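Local structure of cysteine hydrolase (6V98) at residues V11-L16 / R112-V117. The protein is a type VI secretion system effector of Vibrio cholerae, probably a cysteine hydrolase related to papain-like peptidases, that is delivered into competing cells. Residues are numbered along the deposited sequence; the frame is centred on the assembly and turned at random.
Sequences VFPDYL and RISGVV
V11 and S114 face each other as an antiparallel hydrogen-bonded pair, where the end of strand 5-12 lies against the start of strand 113-120. V11 N donates to S114 O and S114 N to V11 O, both at 2.8 Å. Two CA-H...O contacts extend this backbone pairing toward the strand ends: I113 CA approaches V11 O at 3.3 Å, and F12 CA points its hydrogen at R112 O.

Past F12 the chain leaves the sheet in a type I turn, F12 to Y15, closed by the hydrogen bond Y15 N to F12 O. Here water replaces direct backbone pairing: one molecule accepts from D14 N and donates to R112 O.

The polar side chains meet beside this turn. R112 NE donates to D14 OD2 at 3.2 Å, a hydrogen bond within a salt bridge; it is bent, 138° at the hydrogen, the donor coming from the syn side but well out of the carboxylate plane, and the two flat groups are turned 55° apart. A second water donates to D14 OD2 and accepts from R112 N. Chi1 of R112 (74°) sets CG between the backbone N and the carbonyl carbon; the chain is then extended from CG to NE. The P13 and R112 side chains cross at about a right angle, with P13 CG 3.6 Å above the centre of one guanidinium face. The same CG also touches S114 OG.

Apolar contact occupies the other side of the sheet, where F12 and I113 lie side by side and F12 CE2 meets I113 CG1 at 3.6 Å; helix 93-107 covers both through V103 and L100. V11 and S114 instead face helix 176-184, where S114 touches the calcium ligand Q184, its side chain about 5 Å from a bound calcium ion. The whole is an antiparallel strand pair whose first strand ends in a type I beta turn, tied by waters to the start of the second, at the middle of a seven-stranded sheet with helices packed on both faces, consistent with the papain-like (clan CA) family.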
ATOM      1  N   VAL A  11       1.983  -3.756   4.660  1.00 20.62           N
ATOM      2  CA  VAL A  11       3.372  -4.181   4.715  1.00 18.85           C
ATOM      3  C   VAL A  11       3.397  -5.697   4.858  1.00 22.73           C
ATOM      4  O   VAL A  11       2.555  -6.281   5.549  1.00 20.67           O
ATOM      5  CB  VAL A  11       4.129  -3.499   5.876  1.00 24.98           C
ATOM      6  CG1 VAL A  11       5.528  -4.081   6.036  1.00 27.49           C
ATOM      7  CG2 VAL A  11       4.207  -1.977   5.635  1.00 21.76           C
ATOM      8  N   PHE A  12       4.345  -6.328   4.175  1.00 23.35           N
ATOM      9  CA  PHE A  12       4.563  -7.769   4.238  1.00 24.52           C
ATOM     10  C   PHE A  12       5.834  -7.952   5.047  1.00 26.00           C
ATOM     11  O   PHE A  12       6.935  -7.950   4.484  1.00 25.86           O
ATOM     12  CB  PHE A  12       4.711  -8.354   2.829  1.00 23.63           C
ATOM     13  CG  PHE A  12       3.622  -7.913   1.877  1.00 26.27           C
ATOM     14  CD1 PHE A  12       3.817  -6.825   1.031  1.00 28.39           C
ATOM     15  CD2 PHE A  12       2.398  -8.581   1.846  1.00 31.53           C
ATOM     16  CE1 PHE A  12       2.811  -6.411   0.168  1.00 34.28           C
ATOM     17  CE2 PHE A  12       1.395  -8.189   0.984  1.00 30.25           C
ATOM     18  CZ  PHE A  12       1.600  -7.096   0.142  1.00 29.01           C
ATOM     19  N   PRO A  13       5.746  -8.081   6.373  1.00 26.61           N
ATOM     20  CA  PRO A  13       6.966  -8.002   7.193  1.00 31.13           C
ATOM     21  C   PRO A  13       7.914  -9.164   6.994  1.00 29.51           C
ATOM     22  O   PRO A  13       9.092  -9.043   7.352  1.00 31.12           O
ATOM     23  CB  PRO A  13       6.433  -7.977   8.634  1.00 32.12           C
ATOM     24  CG  PRO A  13       4.941  -7.968   8.533  1.00 34.81           C
ATOM     25  CD  PRO A  13       4.569  -8.441   7.178  1.00 23.41           C
ATOM     26  N   ASP A  14       7.443 -10.287   6.458  1.00 27.43           N
ATOM     27  CA  ASP A  14       8.279 -11.464   6.272  1.00 30.51           C
ATOM     28  C   ASP A  14       8.803 -11.592   4.847  1.00 29.71           C
ATOM     29  O   ASP A  14       9.417 -12.610   4.511  1.00 27.91           O
ATOM     30  CB  ASP A  14       7.502 -12.710   6.671  1.00 32.76           C
ATOM     31  CG  ASP A  14       7.083 -12.672   8.122  1.00 36.25           C
ATOM     32  OD1 ASP A  14       7.909 -12.254   8.963  1.00 31.88           O
ATOM     33  OD2 ASP A  14       5.932 -13.040   8.415  1.00 35.35           O
ATOM     34  N   TYR A  15       8.555 -10.582   4.020  1.00 28.09           N
ATOM     35  CA  TYR A  15       9.040 -10.522   2.645  1.00 27.73           C
ATOM     36  C   TYR A  15      10.561 -10.482   2.627  1.00 30.46           C
ATOM     37  O   TYR A  15      11.183  -9.767   3.414  1.00 27.89           O
ATOM     38  CB  TYR A  15       8.457  -9.265   2.006  1.00 27.69           C
ATOM     39  CG  TYR A  15       8.663  -9.040   0.532  1.00 27.90           C
ATOM     40  CD1 TYR A  15       7.630  -9.279  -0.363  1.00 28.42           C
ATOM     41  CD2 TYR A  15       9.852  -8.518   0.047  1.00 27.83           C
ATOM     42  CE1 TYR A  15       7.782  -9.033  -1.705  1.00 25.56           C
ATOM     43  CE2 TYR A  15      10.019  -8.272  -1.303  1.00 29.44           C
ATOM     44  CZ  TYR A  15       8.980  -8.528  -2.172  1.00 30.01           C
ATOM     45  OH  TYR A  15       9.140  -8.292  -3.514  1.00 36.41           O
ATOM     46  N   LEU A  16      11.168 -11.243   1.717  1.00 30.40           N
ATOM     47  CA  LEU A  16      12.617 -11.388   1.681  1.00 29.00           C
ATOM     48  C   LEU A  16      13.173 -10.634   0.485  1.00 34.46           C
ATOM     49  O   LEU A  16      12.759 -10.878  -0.651  1.00 32.50           O
ATOM     50  CB  LEU A  16      13.023 -12.860   1.616  1.00 29.08           C
ATOM     51  CG  LEU A  16      12.802 -13.630   2.921  1.00 32.28           C
ATOM     52  CD1 LEU A  16      12.931 -15.121   2.710  1.00 37.07           C
ATOM     53  CD2 LEU A  16      13.771 -13.149   3.985  1.00 40.72           C
ATOM     54  N   ARG A 112       2.150 -12.864   5.505  1.00 26.29           N
ATOM     55  CA  ARG A 112       1.160 -12.115   6.266  1.00 22.31           C
ATOM     56  C   ARG A 112       1.262 -10.626   5.956  1.00 25.49           C
ATOM     57  O   ARG A 112       2.270 -10.136   5.441  1.00 25.76           O
ATOM     58  CB  ARG A 112       1.332 -12.338   7.776  1.00 23.41           C
ATOM     59  CG  ARG A 112       2.534 -11.618   8.400  1.00 26.49           C
ATOM     60  CD  ARG A 112       2.781 -12.062   9.839  1.00 30.58           C
ATOM     61  NE  ARG A 112       4.018 -11.512  10.408  1.00 30.75           N
ATOM     62  CZ  ARG A 112       4.076 -10.414  11.162  1.00 38.00           C
ATOM     63  NH1 ARG A 112       2.972  -9.723  11.436  1.00 36.83           N
ATOM     64  NH2 ARG A 112       5.239 -10.003  11.649  1.00 36.70           N
ATOM     65  N   ILE A 113       0.196  -9.904   6.298  1.00 25.63           N
ATOM     66  CA  ILE A 113       0.098  -8.468   6.067  1.00 22.46           C
ATOM     67  C   ILE A 113      -0.056  -7.776   7.410  1.00 24.59           C
ATOM     68  O   ILE A 113      -0.826  -8.234   8.260  1.00 25.51           O
ATOM     69  CB  ILE A 113      -1.084  -8.138   5.137  1.00 22.77           C
ATOM     70  CG1 ILE A 113      -0.823  -8.708   3.742  1.00 26.25           C
ATOM     71  CG2 ILE A 113      -1.370  -6.609   5.114  1.00 25.80           C
ATOM     72  CD1 ILE A 113      -1.941  -8.511   2.768  1.00 30.27           C
ATOM     73  N   SER A 114       0.711  -6.707   7.616  1.00 24.23           N
ATOM     74  CA  SER A 114       0.458  -5.721   8.660  1.00 24.15           C
ATOM     75  C   SER A 114       0.011  -4.435   7.980  1.00 20.27           C
ATOM     76  O   SER A 114       0.708  -3.945   7.096  1.00 21.56           O
ATOM     77  CB  SER A 114       1.719  -5.455   9.491  1.00 29.31           C
ATOM     78  OG  SER A 114       2.174  -6.616  10.164  1.00 30.92           O
ATOM     79  N   GLY A 115      -1.145  -3.883   8.384  1.00 22.47           N
ATOM     80  CA  GLY A 115      -1.659  -2.694   7.735  1.00 24.49           C
ATOM     81  C   GLY A 115      -2.268  -1.711   8.719  1.00 21.96           C
ATOM     82  O   GLY A 115      -2.389  -1.984   9.916  1.00 26.86           O
ATOM     83  N   VAL A 116      -2.618  -0.541   8.191  1.00 20.38           N
ATOM     84  CA  VAL A 116      -3.458   0.425   8.888  1.00 23.24           C
ATOM     85  C   VAL A 116      -4.591   0.802   7.952  1.00 24.63           C
ATOM     86  O   VAL A 116      -4.448   0.746   6.726  1.00 22.60           O
ATOM     87  CB  VAL A 116      -2.686   1.691   9.339  1.00 24.05           C
ATOM     88  CG1 VAL A 116      -1.652   1.327  10.388  1.00 23.33           C
ATOM     89  CG2 VAL A 116      -2.037   2.406   8.128  1.00 22.44           C
ATOM     90  N   VAL A 117      -5.716   1.211   8.530  1.00 23.09           N
ATOM     91  CA  VAL A 117      -6.886   1.597   7.754  1.00 23.12           C
ATOM     92  C   VAL A 117      -7.121   3.081   7.978  1.00 27.00           C
ATOM     93  O   VAL A 117      -7.449   3.508   9.091  1.00 24.60           O
ATOM     94  CB  VAL A 117      -8.121   0.772   8.135  1.00 27.15           C
ATOM     95  CG1 VAL A 117      -9.293   1.178   7.283  1.00 26.41           C
ATOM     96  CG2 VAL A 117      -7.823  -0.734   7.981  1.00 26.84           C
TER
HETATM   97  O   HOH W   1       4.809 -10.882   5.152  1.00 28.01           O
HETATM   98  O   HOH W   2       4.205 -14.394   6.805  1.00 30.03           O